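Local coordinates for protein C-domain type II peptide synthetase (Streptomyces globisporus, PDB 4ZNM) that is a free-standing condensation-domain protein of the nonribosomal peptide synthetase type, with the two-lobed fold of the CoA-dependent acyltransferase superfamily, at residues L220-L228 / T284-P292; G227-S235 / T430-F441. One frame throughout, in Å; residues are numbered along the deposited sequence.

Interaction 1 (L220-L228 / T284-P292); sequences LQGARIIGL and TGELDITVP
I226 spreads its two branches along the 284-292 segment. CG1 lies anti to the backbone N (chi1 -167°), which carries the long arm toward T284. There I226 CD1 meets T284 OG1 tip to tip at 3.6 Å, while the chain of E286 slides past in the opposite direction. The short branch is used elsewhere: I226 CG2 touches V291 CG2 at 3.6 Å. T284 OG1 accepts from E286 N, an ST turn, and is hydrogen-bonded to L280 O of the same helix. I225 lies across T290 and P292 at about a right angle, with I225 CG2 against P292 CD at 3.7 Å. One direct backbone bond joins the segments, I226 N to T290 O at 2.9 Å, nearly straight. A CA-H...O contact from I225 CA reaches the same oxygen. A water completes the seam by donating to R224 O and D288 O and accepting from T290 N. A223 CB touches T290 OG1 at 3.8 Å. On its other edge strand 288-295 pairs with strand 312-319, and D288 forms a salt bridge with R317. L280 of helix 268-284 packs on I226 and V291, and I368 of strand 366-373 touches I225.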
ATOM      1  N   LEU A 220     -19.019 -10.380 -12.955  1.00 29.84           N
ATOM      2  CA  LEU A 220     -18.407 -11.349 -12.068  1.00 28.93           C
ATOM      3  C   LEU A 220     -19.254 -12.599 -11.847  1.00 29.38           C
ATOM      4  O   LEU A 220     -19.012 -13.373 -10.920  1.00 29.23           O
ATOM      5  CB  LEU A 220     -18.123 -10.684 -10.737  1.00 29.18           C
ATOM      6  CG  LEU A 220     -17.067  -9.601 -10.810  1.00 27.57           C
ATOM      7  CD1 LEU A 220     -16.836  -9.015  -9.433  1.00 26.92           C
ATOM      8  CD2 LEU A 220     -15.757 -10.100 -11.429  1.00 26.86           C
ATOM      9  N   GLN A 221     -20.227 -12.804 -12.720  1.00 35.67           N
ATOM     10  CA  GLN A 221     -21.019 -14.021 -12.699  1.00 38.89           C
ATOM     11  C   GLN A 221     -20.125 -15.259 -12.736  1.00 30.35           C
ATOM     12  O   GLN A 221     -19.441 -15.506 -13.733  1.00 31.11           O
ATOM     13  CB  GLN A 221     -21.972 -14.043 -13.882  1.00 45.56           C
ATOM     14  CG  GLN A 221     -22.815 -15.287 -13.996  1.00 61.40           C
ATOM     15  CD  GLN A 221     -24.085 -15.162 -13.220  1.00 84.36           C
ATOM     16  OE1 GLN A 221     -24.072 -15.146 -11.992  1.00 83.40           O
ATOM     17  NE2 GLN A 221     -25.202 -15.047 -13.930  1.00 99.83           N
ATOM     18  N   GLY A 222     -20.159 -16.050 -11.671  1.00 38.02           N
ATOM     19  CA  GLY A 222     -19.388 -17.276 -11.622  1.00 35.32           C
ATOM     20  C   GLY A 222     -17.904 -17.051 -11.449  1.00 39.95           C
ATOM     21  O   GLY A 222     -17.118 -17.994 -11.549  1.00 42.64           O
ATOM     22  N   ALA A 223     -17.503 -15.811 -11.183  1.00 31.21           N
ATOM     23  CA  ALA A 223     -16.111 -15.537 -10.977  1.00 26.93           C
ATOM     24  C   ALA A 223     -15.677 -15.936  -9.557  1.00 29.37           C
ATOM     25  O   ALA A 223     -16.438 -15.807  -8.583  1.00 30.21           O
ATOM     26  CB  ALA A 223     -15.821 -14.087 -11.216  1.00 28.49           C
ATOM     27  N   ARG A 224     -14.428 -16.384  -9.455  1.00 31.28           N
ATOM     28  CA  ARG A 224     -13.803 -16.668  -8.187  1.00 31.47           C
ATOM     29  C   ARG A 224     -12.411 -16.058  -8.245  1.00 27.92           C
ATOM     30  O   ARG A 224     -11.656 -16.368  -9.157  1.00 27.51           O
ATOM     31  CB  ARG A 224     -13.729 -18.176  -7.927  1.00 29.62           C
ATOM     32  CG  ARG A 224     -15.086 -18.892  -7.871  1.00 36.82           C
ATOM     33  CD  ARG A 224     -15.770 -18.707  -6.523  1.00 42.04           C
ATOM     34  NE  ARG A 224     -16.955 -19.551  -6.376  1.00 38.57           N
ATOM     35  CZ  ARG A 224     -18.124 -19.326  -6.979  1.00 43.00           C
ATOM     36  NH1 ARG A 224     -18.282 -18.293  -7.801  1.00 34.00           N
ATOM     37  NH2 ARG A 224     -19.140 -20.146  -6.767  1.00 52.33           N
ATOM     38  N   ILE A 225     -12.081 -15.190  -7.288  1.00 23.61           N
ATOM     39  CA  ILE A 225     -10.713 -14.689  -7.164  1.00 23.84           C
ATOM     40  C   ILE A 225      -9.771 -15.895  -7.167  1.00 28.64           C
ATOM     41  O   ILE A 225     -10.024 -16.871  -6.491  1.00 24.98           O
ATOM     42  CB  ILE A 225     -10.509 -13.842  -5.907  1.00 25.58           C
ATOM     43  CG1 ILE A 225     -11.273 -12.516  -6.036  1.00 25.58           C
ATOM     44  CG2 ILE A 225      -9.037 -13.545  -5.715  1.00 29.07           C
ATOM     45  CD1 ILE A 225     -11.417 -11.747  -4.714  1.00 22.57           C
ATOM     46  N   ILE A 226      -8.673 -15.801  -7.908  1.00 23.84           N
ATOM     47  CA  ILE A 226      -7.744 -16.908  -8.030  1.00 24.37           C
ATOM     48  C   ILE A 226      -6.964 -17.061  -6.716  1.00 27.30           C
ATOM     49  O   ILE A 226      -6.471 -16.076  -6.139  1.00 29.25           O
ATOM     50  CB  ILE A 226      -6.810 -16.706  -9.258  1.00 36.90           C
ATOM     51  CG1 ILE A 226      -6.048 -17.976  -9.600  1.00 44.61           C
ATOM     52  CG2 ILE A 226      -5.822 -15.648  -9.012  1.00 43.77           C
ATOM     53  CD1 ILE A 226      -5.884 -18.144 -11.086  1.00 51.22           C
ATOM     54  N   GLY A 227      -6.904 -18.303  -6.237  1.00 31.83           N
ATOM     55  CA  GLY A 227      -6.150 -18.651  -5.039  1.00 35.56           C
ATOM     56  C   GLY A 227      -4.767 -19.212  -5.321  1.00 35.44           C
ATOM     57  O   GLY A 227      -4.556 -19.901  -6.318  1.00 40.34           O
ATOM     58  N   LEU A 228      -3.812 -18.874  -4.455  1.00 31.18           N
ATOM     59  CA  LEU A 228      -2.478 -19.483  -4.478  1.00 28.10           C
ATOM     60  C   LEU A 228      -2.387 -20.605  -3.453  1.00 29.67           C
ATOM     61  O   LEU A 228      -2.749 -20.413  -2.285  1.00 31.02           O
ATOM     62  CB  LEU A 228      -1.405 -18.440  -4.169  1.00 28.57           C
ATOM     63  CG  LEU A 228      -1.317 -17.253  -5.117  1.00 26.69           C
ATOM     64  CD1 LEU A 228      -0.227 -16.328  -4.603  1.00 28.39           C
ATOM     65  CD2 LEU A 228      -1.036 -17.736  -6.542  1.00 33.52           C
ATOM     66  N   THR A 284      -1.209 -21.935 -12.709  1.00 42.60           N
ATOM     67  CA  THR A 284      -2.451 -22.586 -12.272  1.00 39.47           C
ATOM     68  C   THR A 284      -3.219 -23.278 -13.397  1.00 41.11           C
ATOM     69  O   THR A 284      -4.131 -24.046 -13.145  1.00 44.15           O
ATOM     70  CB  THR A 284      -3.397 -21.569 -11.637  1.00 38.20           C
ATOM     71  OG1 THR A 284      -3.884 -20.688 -12.658  1.00 40.94           O
ATOM     72  CG2 THR A 284      -2.677 -20.762 -10.554  1.00 40.80           C
ATOM     73  N   GLY A 285      -2.844 -22.992 -14.637  1.00 42.15           N
ATOM     74  CA  GLY A 285      -3.599 -23.443 -15.787  1.00 37.54           C
ATOM     75  C   GLY A 285      -4.809 -22.590 -16.164  1.00 36.88           C
ATOM     76  O   GLY A 285      -5.312 -22.711 -17.274  1.00 40.73           O
ATOM     77  N   GLU A 286      -5.297 -21.747 -15.257  1.00 33.93           N
ATOM     78  CA  GLU A 286      -6.512 -20.975 -15.529  1.00 34.69           C
ATOM     79  C   GLU A 286      -6.360 -19.938 -16.674  1.00 35.24           C
ATOM     80  O   GLU A 286      -5.297 -19.387 -16.885  1.00 36.33           O
ATOM     81  CB  GLU A 286      -6.952 -20.246 -14.269  1.00 38.65           C
ATOM     82  CG  GLU A 286      -7.398 -21.166 -13.146  1.00 61.11           C
ATOM     83  CD  GLU A 286      -8.725 -21.819 -13.454  1.00 83.15           C
ATOM     84  OE1 GLU A 286      -9.736 -21.080 -13.510  1.00 80.80           O
ATOM     85  OE2 GLU A 286      -8.755 -23.060 -13.653  1.00 93.55           O
ATOM     86  N   LEU A 287      -7.460 -19.684 -17.378  1.00 36.23           N
ATOM     87  CA  LEU A 287      -7.537 -18.682 -18.435  1.00 34.44           C
ATOM     88  C   LEU A 287      -8.515 -17.572 -18.062  1.00 39.42           C
ATOM     89  O   LEU A 287      -8.343 -16.430 -18.479  1.00 36.51           O
ATOM     90  CB  LEU A 287      -7.957 -19.337 -19.755  1.00 36.01           C
ATOM     91  CG  LEU A 287      -6.814 -20.111 -20.431  1.00 37.18           C
ATOM     92  CD1 LEU A 287      -7.348 -21.022 -21.522  1.00 39.83           C
ATOM     93  CD2 LEU A 287      -5.752 -19.161 -21.000  1.00 41.55           C
ATOM     94  N   ASP A 288      -9.542 -17.926 -17.286  1.00 32.61           N
ATOM     95  CA  ASP A 288     -10.478 -16.971 -16.704  1.00 31.21           C
ATOM     96  C   ASP A 288      -9.892 -16.542 -15.373  1.00 31.20           C
ATOM     97  O   ASP A 288      -9.938 -17.289 -14.386  1.00 31.13           O
ATOM     98  CB  ASP A 288     -11.880 -17.593 -16.545  1.00 49.49           C
ATOM     99  CG  ASP A 288     -12.792 -16.794 -15.618  1.00 56.81           C
ATOM    100  OD1 ASP A 288     -12.656 -15.556 -15.550  1.00 48.62           O
ATOM    101  OD2 ASP A 288     -13.647 -17.409 -14.936  1.00 69.48           O
ATOM    102  N   ILE A 289      -9.334 -15.332 -15.345  1.00 29.68           N
ATOM    103  CA  ILE A 289      -8.486 -14.917 -14.246  1.00 28.62           C
ATOM    104  C   ILE A 289      -9.027 -13.688 -13.540  1.00 32.42           C
ATOM    105  O   ILE A 289      -9.123 -12.596 -14.123  1.00 34.04           O
ATOM    106  CB  ILE A 289      -7.057 -14.672 -14.758  1.00 32.32           C
ATOM    107  CG1 ILE A 289      -6.451 -16.010 -15.207  1.00 35.87           C
ATOM    108  CG2 ILE A 289      -6.202 -14.022 -13.688  1.00 32.47           C
ATOM    109  CD1 ILE A 289      -5.006 -15.913 -15.602  1.00 40.20           C
ATOM    110  N   THR A 290      -9.363 -13.857 -12.270  1.00 26.22           N
ATOM    111  CA  THR A 290      -9.789 -12.726 -11.474  1.00 25.20           C
ATOM    112  C   THR A 290      -8.781 -12.473 -10.345  1.00 24.33           C
ATOM    113  O   THR A 290      -8.582 -13.318  -9.474  1.00 24.28           O
ATOM    114  CB  THR A 290     -11.199 -12.944 -10.857  1.00 25.17           C
ATOM    115  OG1 THR A 290     -12.167 -13.154 -11.889  1.00 30.46           O
ATOM    116  CG2 THR A 290     -11.608 -11.749 -10.044  1.00 24.23           C
ATOM    117  N   VAL A 291      -8.199 -11.286 -10.362  1.00 23.74           N
ATOM    118  CA  VAL A 291      -7.177 -10.862  -9.389  1.00 24.21           C
ATOM    119  C   VAL A 291      -7.537  -9.465  -8.913  1.00 23.29           C
ATOM    120  O   VAL A 291      -7.792  -8.581  -9.720  1.00 23.58           O
ATOM    121  CB  VAL A 291      -5.755 -10.890  -9.985  1.00 28.23           C
ATOM    122  CG1 VAL A 291      -4.710 -10.351  -8.965  1.00 25.40           C
ATOM    123  CG2 VAL A 291      -5.387 -12.297 -10.374  1.00 30.90           C
ATOM    124  N   PRO A 292      -7.569  -9.260  -7.603  1.00 22.98           N
ATOM    125  CA  PRO A 292      -7.893  -7.927  -7.115  1.00 23.96           C
ATOM    126  C   PRO A 292      -6.675  -7.022  -7.126  1.00 27.40           C
ATOM    127  O   PRO A 292      -5.525  -7.484  -7.010  1.00 24.44           O
ATOM    128  CB  PRO A 292      -8.352  -8.172  -5.663  1.00 28.19           C
ATOM    129  CG  PRO A 292      -7.724  -9.448  -5.281  1.00 31.37           C
ATOM    130  CD  PRO A 292      -7.532 -10.252  -6.511  1.00 23.98           C
TER
HETATM  131  O   HOH W   1     -10.142 -16.481 -11.397  1.00 30.96           O

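Interaction 2 (G227-S235 / T430-F441); sequences GLETDIPRS and TNRFKDETMAAF
D231 and R432 carry the two polar grips. D231 OD2 takes two bonds: K434 N uses its anti lone pair at 2.9 Å, and T437 OG1 donates from the syn side at 2.6 Å. The carboxylate ties the N-cap residue K434 to the first helical turn, and the helix N-terminus probably stabilises its charge. R432, bent at chi2 and chi3, turns its guanidinium edge on to the 227-235 segment: R432 NE meets I232 O at 2.8 Å in the carbonyl plane, and NH2 bonds to T230 OG1. R432 O accepts from I232 N and, weakly, from D231 N. Tight apolar contacts lie beside these bonds. T230 CG2 touches F433 CE2 at 3.5 Å and T230 CB sits over the rim of one face; CE of selenomethionine M438, from F433's own segment, sits over the rim of the other. L228 CD1 touches F441 CE2 at 3.6 Å. The solvent side is at exposed R234. A water accepts from R432 NH1 and, weakly, R234 NH2, and R234 forms a salt bridge with D408. Strand 227-229 is outermost in its sheet, next to strand 366-373, whose Q367 touches F433. Helix 268-284 closes the other end, where R283 makes a cation-pi contact with F441.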
ATOM      1  N   GLY A 227      -6.904 -18.303  -6.237  1.00 31.83           N
ATOM      2  CA  GLY A 227      -6.150 -18.651  -5.039  1.00 35.56           C
ATOM      3  C   GLY A 227      -4.767 -19.212  -5.321  1.00 35.44           C
ATOM      4  O   GLY A 227      -4.556 -19.901  -6.318  1.00 40.34           O
ATOM      5  N   LEU A 228      -3.812 -18.874  -4.455  1.00 31.18           N
ATOM      6  CA  LEU A 228      -2.478 -19.483  -4.478  1.00 28.10           C
ATOM      7  C   LEU A 228      -2.387 -20.605  -3.453  1.00 29.67           C
ATOM      8  O   LEU A 228      -2.749 -20.413  -2.285  1.00 31.02           O
ATOM      9  CB  LEU A 228      -1.405 -18.440  -4.169  1.00 28.57           C
ATOM     10  CG  LEU A 228      -1.317 -17.253  -5.117  1.00 26.69           C
ATOM     11  CD1 LEU A 228      -0.227 -16.328  -4.603  1.00 28.39           C
ATOM     12  CD2 LEU A 228      -1.036 -17.736  -6.542  1.00 33.52           C
ATOM     13  N   GLU A 229      -1.881 -21.763  -3.859  1.00 28.56           N
ATOM     14  CA  GLU A 229      -1.816 -22.877  -2.932  1.00 36.21           C
ATOM     15  C   GLU A 229      -0.738 -22.569  -1.920  1.00 30.13           C
ATOM     16  O   GLU A 229       0.397 -22.242  -2.292  1.00 26.48           O
ATOM     17  CB  GLU A 229      -1.518 -24.200  -3.648  1.00 39.81           C
ATOM     18  CG  GLU A 229      -1.605 -25.412  -2.739  1.00 60.29           C
ATOM     19  CD  GLU A 229      -1.314 -26.709  -3.472  1.00 73.02           C
ATOM     20  OE1 GLU A 229      -0.876 -26.647  -4.642  1.00 61.89           O
ATOM     21  OE2 GLU A 229      -1.522 -27.785  -2.874  1.00 88.51           O
ATOM     22  N   THR A 230      -1.085 -22.698  -0.643  1.00 31.34           N
ATOM     23  CA  THR A 230      -0.150 -22.400   0.423  1.00 29.11           C
ATOM     24  C   THR A 230       0.687 -23.610   0.775  1.00 28.11           C
ATOM     25  O   THR A 230       0.309 -24.734   0.483  1.00 28.54           O
ATOM     26  CB  THR A 230      -0.872 -21.923   1.660  1.00 25.20           C
ATOM     27  OG1 THR A 230      -1.916 -22.847   2.002  1.00 28.68           O
ATOM     28  CG2 THR A 230      -1.479 -20.545   1.415  1.00 28.20           C
ATOM     29  N   ASP A 231       1.832 -23.357   1.403  1.00 28.43           N
ATOM     30  CA  ASP A 231       2.723 -24.422   1.868  1.00 27.69           C
ATOM     31  C   ASP A 231       2.245 -25.000   3.178  1.00 30.54           C
ATOM     32  O   ASP A 231       2.487 -26.159   3.449  1.00 31.20           O
ATOM     33  CB  ASP A 231       4.149 -23.917   2.071  1.00 32.67           C
ATOM     34  CG  ASP A 231       4.797 -23.441   0.786  1.00 33.40           C
ATOM     35  OD1 ASP A 231       4.529 -24.064  -0.257  1.00 36.03           O
ATOM     36  OD2 ASP A 231       5.592 -22.452   0.836  1.00 30.03           O
ATOM     37  N   ILE A 232       1.591 -24.174   3.992  1.00 27.20           N
ATOM     38  CA  ILE A 232       1.154 -24.577   5.310  1.00 25.34           C
ATOM     39  C   ILE A 232      -0.333 -24.255   5.395  1.00 26.84           C
ATOM     40  O   ILE A 232      -0.751 -23.105   5.104  1.00 24.25           O
ATOM     41  CB  ILE A 232       1.953 -23.860   6.431  1.00 27.17           C
ATOM     42  CG1 ILE A 232       3.469 -24.073   6.258  1.00 28.13           C
ATOM     43  CG2 ILE A 232       1.502 -24.376   7.783  1.00 28.23           C
ATOM     44  CD1 ILE A 232       4.329 -23.021   6.973  1.00 31.02           C
ATOM     45  N   PRO A 233      -1.147 -25.247   5.789  1.00 31.41           N
ATOM     46  CA  PRO A 233      -2.584 -24.977   5.843  1.00 29.79           C
ATOM     47  C   PRO A 233      -3.002 -24.079   6.982  1.00 31.33           C
ATOM     48  O   PRO A 233      -2.366 -23.987   8.028  1.00 34.32           O
ATOM     49  CB  PRO A 233      -3.202 -26.363   6.021  1.00 31.09           C
ATOM     50  CG  PRO A 233      -2.157 -27.173   6.672  1.00 34.64           C
ATOM     51  CD  PRO A 233      -0.844 -26.652   6.096  1.00 27.53           C
ATOM     52  N   ARG A 234      -4.102 -23.398   6.728  1.00 28.71           N
ATOM     53  CA  ARG A 234      -4.769 -22.578   7.698  1.00 30.48           C
ATOM     54  C   ARG A 234      -4.944 -23.340   9.012  1.00 31.65           C
ATOM     55  O   ARG A 234      -4.633 -22.819  10.077  1.00 32.17           O
ATOM     56  CB  ARG A 234      -6.117 -22.133   7.093  1.00 35.02           C
ATOM     57  CG  ARG A 234      -6.783 -20.993   7.823  1.00 34.79           C
ATOM     58  CD  ARG A 234      -8.138 -20.612   7.126  1.00 33.49           C
ATOM     59  NE  ARG A 234      -8.599 -19.341   7.653  1.00 40.61           N
ATOM     60  CZ  ARG A 234      -8.222 -18.161   7.176  1.00 45.34           C
ATOM     61  NH1 ARG A 234      -8.670 -17.049   7.746  1.00 51.38           N
ATOM     62  NH2 ARG A 234      -7.404 -18.091   6.127  1.00 51.54           N
ATOM     63  N   SER A 235      -5.404 -24.590   8.926  1.00 35.76           N
ATOM     64  CA  SER A 235      -5.674 -25.409  10.123  1.00 33.42           C
ATOM     65  C   SER A 235      -4.426 -25.763  10.961  1.00 34.10           C
ATOM     66  O   SER A 235      -4.553 -26.188  12.095  1.00 31.55           O
ATOM     67  CB  SER A 235      -6.399 -26.715   9.727  1.00 34.82           C
ATOM     68  OG  SER A 235      -5.640 -27.464   8.776  1.00 39.41           O
ATOM     69  N   THR A 430       3.908 -15.791   6.952  1.00 24.03           N
ATOM     70  CA  THR A 430       4.887 -16.843   7.219  1.00 23.00           C
ATOM     71  C   THR A 430       4.256 -18.058   7.886  1.00 29.17           C
ATOM     72  O   THR A 430       4.845 -19.145   7.905  1.00 24.35           O
ATOM     73  CB  THR A 430       6.029 -16.292   8.093  1.00 26.47           C
ATOM     74  OG1 THR A 430       5.482 -15.585   9.206  1.00 27.17           O
ATOM     75  CG2 THR A 430       6.850 -15.322   7.310  1.00 27.12           C
ATOM     76  N   ASN A 431       3.041 -17.900   8.402  1.00 25.29           N
ATOM     77  CA  ASN A 431       2.265 -19.055   8.861  1.00 29.39           C
ATOM     78  C   ASN A 431       1.626 -19.850   7.695  1.00 31.42           C
ATOM     79  O   ASN A 431       0.956 -20.852   7.921  1.00 27.59           O
ATOM     80  CB  ASN A 431       1.174 -18.611   9.832  1.00 22.56           C
ATOM     81  CG  ASN A 431       0.383 -17.443   9.314  1.00 27.04           C
ATOM     82  OD1 ASN A 431       0.950 -16.424   8.962  1.00 27.01           O
ATOM     83  ND2 ASN A 431      -0.931 -17.576   9.277  1.00 29.41           N
ATOM     84  N   ARG A 432       1.852 -19.429   6.455  1.00 22.39           N
ATOM     85  CA  ARG A 432       1.226 -20.079   5.310  1.00 22.46           C
ATOM     86  C   ARG A 432       2.233 -20.369   4.213  1.00 22.44           C
ATOM     87  O   ARG A 432       2.090 -21.336   3.496  1.00 26.90           O
ATOM     88  CB  ARG A 432       0.104 -19.197   4.746  1.00 21.80           C
ATOM     89  CG  ARG A 432      -1.079 -18.963   5.707  1.00 25.12           C
ATOM     90  CD  ARG A 432      -1.827 -20.257   6.128  1.00 23.90           C
ATOM     91  NE  ARG A 432      -2.503 -20.937   5.037  1.00 24.20           N
ATOM     92  CZ  ARG A 432      -3.715 -20.626   4.598  1.00 22.95           C
ATOM     93  NH1 ARG A 432      -4.384 -19.622   5.144  1.00 27.90           N
ATOM     94  NH2 ARG A 432      -4.248 -21.314   3.588  1.00 30.85           N
ATOM     95  N   PHE A 433       3.246 -19.516   4.066  1.00 21.89           N
ATOM     96  CA  PHE A 433       4.234 -19.716   3.012  1.00 21.70           C
ATOM     97  C   PHE A 433       5.633 -19.732   3.545  1.00 24.83           C
ATOM     98  O   PHE A 433       5.989 -18.915   4.391  1.00 22.44           O
ATOM     99  CB  PHE A 433       4.137 -18.612   1.945  1.00 23.19           C
ATOM    100  CG  PHE A 433       3.010 -18.805   0.971  1.00 23.68           C
ATOM    101  CD1 PHE A 433       3.114 -19.758  -0.040  1.00 22.36           C
ATOM    102  CD2 PHE A 433       1.856 -18.037   1.056  1.00 20.33           C
ATOM    103  CE1 PHE A 433       2.081 -19.937  -0.962  1.00 26.99           C
ATOM    104  CE2 PHE A 433       0.819 -18.194   0.154  1.00 27.40           C
ATOM    105  CZ  PHE A 433       0.933 -19.141  -0.874  1.00 21.72           C
ATOM    106  N   LYS A 434       6.436 -20.634   2.991  1.00 27.45           N
ATOM    107  CA  LYS A 434       7.880 -20.610   3.149  1.00 32.06           C
ATOM    108  C   LYS A 434       8.539 -19.557   2.266  1.00 30.37           C
ATOM    109  O   LYS A 434       8.054 -19.259   1.157  1.00 29.09           O
ATOM    110  CB  LYS A 434       8.453 -21.977   2.813  1.00 35.63           C
ATOM    111  CG  LYS A 434       8.091 -23.046   3.819  1.00 44.34           C
ATOM    112  CD  LYS A 434       8.170 -24.415   3.173  1.00 71.65           C
ATOM    113  CE  LYS A 434       8.608 -25.482   4.161  1.00 94.07           C
ATOM    114  NZ  LYS A 434       7.942 -26.780   3.878  1.00108.51           N
ATOM    115  N   ASP A 435       9.666 -19.026   2.738  1.00 28.82           N
ATOM    116  CA  ASP A 435      10.378 -17.946   2.026  1.00 29.17           C
ATOM    117  C   ASP A 435      10.838 -18.353   0.623  1.00 32.32           C
ATOM    118  O   ASP A 435      10.801 -17.551  -0.312  1.00 29.47           O
ATOM    119  CB  ASP A 435      11.597 -17.493   2.827  1.00 30.07           C
ATOM    120  CG  ASP A 435      11.225 -16.926   4.187  1.00 35.55           C
ATOM    121  OD1 ASP A 435      10.160 -16.280   4.299  1.00 35.36           O
ATOM    122  OD2 ASP A 435      11.999 -17.133   5.150  1.00 41.25           O
ATOM    123  N   GLU A 436      11.263 -19.604   0.499  1.00 28.35           N
ATOM    124  CA  GLU A 436      11.763 -20.164  -0.749  1.00 37.83           C
ATOM    125  C   GLU A 436      10.682 -20.208  -1.836  1.00 30.50           C
ATOM    126  O   GLU A 436      10.928 -19.916  -2.998  1.00 27.32           O
ATOM    127  CB  GLU A 436      12.298 -21.572  -0.494  1.00 46.95           C
ATOM    128  CG  GLU A 436      13.529 -21.611   0.416  1.00 68.07           C
ATOM    129  CD  GLU A 436      13.233 -21.337   1.913  1.00 67.78           C
ATOM    130  OE1 GLU A 436      12.049 -21.427   2.349  1.00 47.53           O
ATOM    131  OE2 GLU A 436      14.208 -21.034   2.651  1.00 73.80           O
ATOM    132  N   THR A 437       9.483 -20.595  -1.447  1.00 28.26           N
ATOM    133  CA  THR A 437       8.352 -20.621  -2.357  1.00 31.60           C
ATOM    134  C   THR A 437       8.114 -19.240  -2.940  1.00 26.54           C
ATOM    135  O   THR A 437       7.890 -19.089  -4.134  1.00 28.41           O
ATOM    136  CB  THR A 437       7.075 -21.075  -1.637  1.00 31.10           C
ATOM    137  OG1 THR A 437       7.321 -22.346  -1.060  1.00 30.83           O
ATOM    138  CG2 THR A 437       5.885 -21.148  -2.582  1.00 28.35           C
HETATM  139  N   MSE A 438       8.142 -18.233  -2.082  1.00 23.05           N
HETATM  140  CA  MSE A 438       7.871 -16.862  -2.515  1.00 23.81           C
HETATM  141  C   MSE A 438       9.057 -16.293  -3.320  1.00 21.44           C
HETATM  142  O   MSE A 438       8.872 -15.521  -4.255  1.00 25.18           O
HETATM  143  CB  MSE A 438       7.557 -16.000  -1.310  1.00 29.85           C
HETATM  144  CG  MSE A 438       6.230 -16.389  -0.670  1.00 30.47           C
HETATM  145 SE   MSE A 438       4.714 -15.731  -1.771  0.75 36.03          SE
HETATM  146  CE  MSE A 438       4.101 -17.446  -2.424  1.00 35.64           C
ATOM    147  N   ALA A 439      10.269 -16.693  -2.948  1.00 24.01           N
ATOM    148  CA  ALA A 439      11.462 -16.327  -3.692  1.00 25.08           C
ATOM    149  C   ALA A 439      11.386 -16.836  -5.135  1.00 31.29           C
ATOM    150  O   ALA A 439      11.740 -16.108  -6.081  1.00 31.08           O
ATOM    151  CB  ALA A 439      12.703 -16.885  -2.993  1.00 29.31           C
ATOM    152  N   ALA A 440      10.924 -18.073  -5.306  1.00 33.62           N
ATOM    153  CA  ALA A 440      10.773 -18.663  -6.644  1.00 27.39           C
ATOM    154  C   ALA A 440       9.642 -17.981  -7.407  1.00 28.62           C
ATOM    155  O   ALA A 440       9.739 -17.729  -8.599  1.00 31.12           O
ATOM    156  CB  ALA A 440      10.519 -20.185  -6.551  1.00 31.81           C
ATOM    157  N   PHE A 441       8.577 -17.652  -6.696  1.00 30.64           N
ATOM    158  CA  PHE A 441       7.426 -16.992  -7.287  1.00 22.37           C
ATOM    159  C   PHE A 441       7.867 -15.641  -7.873  1.00 25.83           C
ATOM    160  O   PHE A 441       7.549 -15.319  -8.996  1.00 23.79           O
ATOM    161  CB  PHE A 441       6.370 -16.834  -6.202  1.00 25.07           C
ATOM    162  CG  PHE A 441       5.005 -16.439  -6.673  1.00 30.34           C
ATOM    163  CD1 PHE A 441       4.513 -16.815  -7.904  1.00 30.14           C
ATOM    164  CD2 PHE A 441       4.180 -15.716  -5.819  1.00 30.27           C
ATOM    165  CE1 PHE A 441       3.215 -16.454  -8.287  1.00 28.79           C
ATOM    166  CE2 PHE A 441       2.890 -15.356  -6.190  1.00 31.05           C
ATOM    167  CZ  PHE A 441       2.409 -15.712  -7.432  1.00 25.88           C
TER
HETATM  168  O   HOH W   2      -0.860 -22.183   9.695  1.00 27.60           O
HETATM  169  O   HOH W   3      -6.988 -19.059   3.860  1.00 31.97           O

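How the interactions relate
Interactions 1 and 2 follow one another along the same piece of chain and share G227 and L228. Their centres are about 19 Å apart, and the segments make no other touch between them. The 220-235 chain meets strand 288-295 first and the start of helix 435-454 next. Strand 227-229 is the common element. L280 of helix 268-284 also touches L228, which takes part in contact only in interaction 2. Strand 366-373 also borders both. The centres lie about 22 Å and 21 Å from the centre of the chain. The sodium site of S130, E133 and P135 includes no residue of either contact.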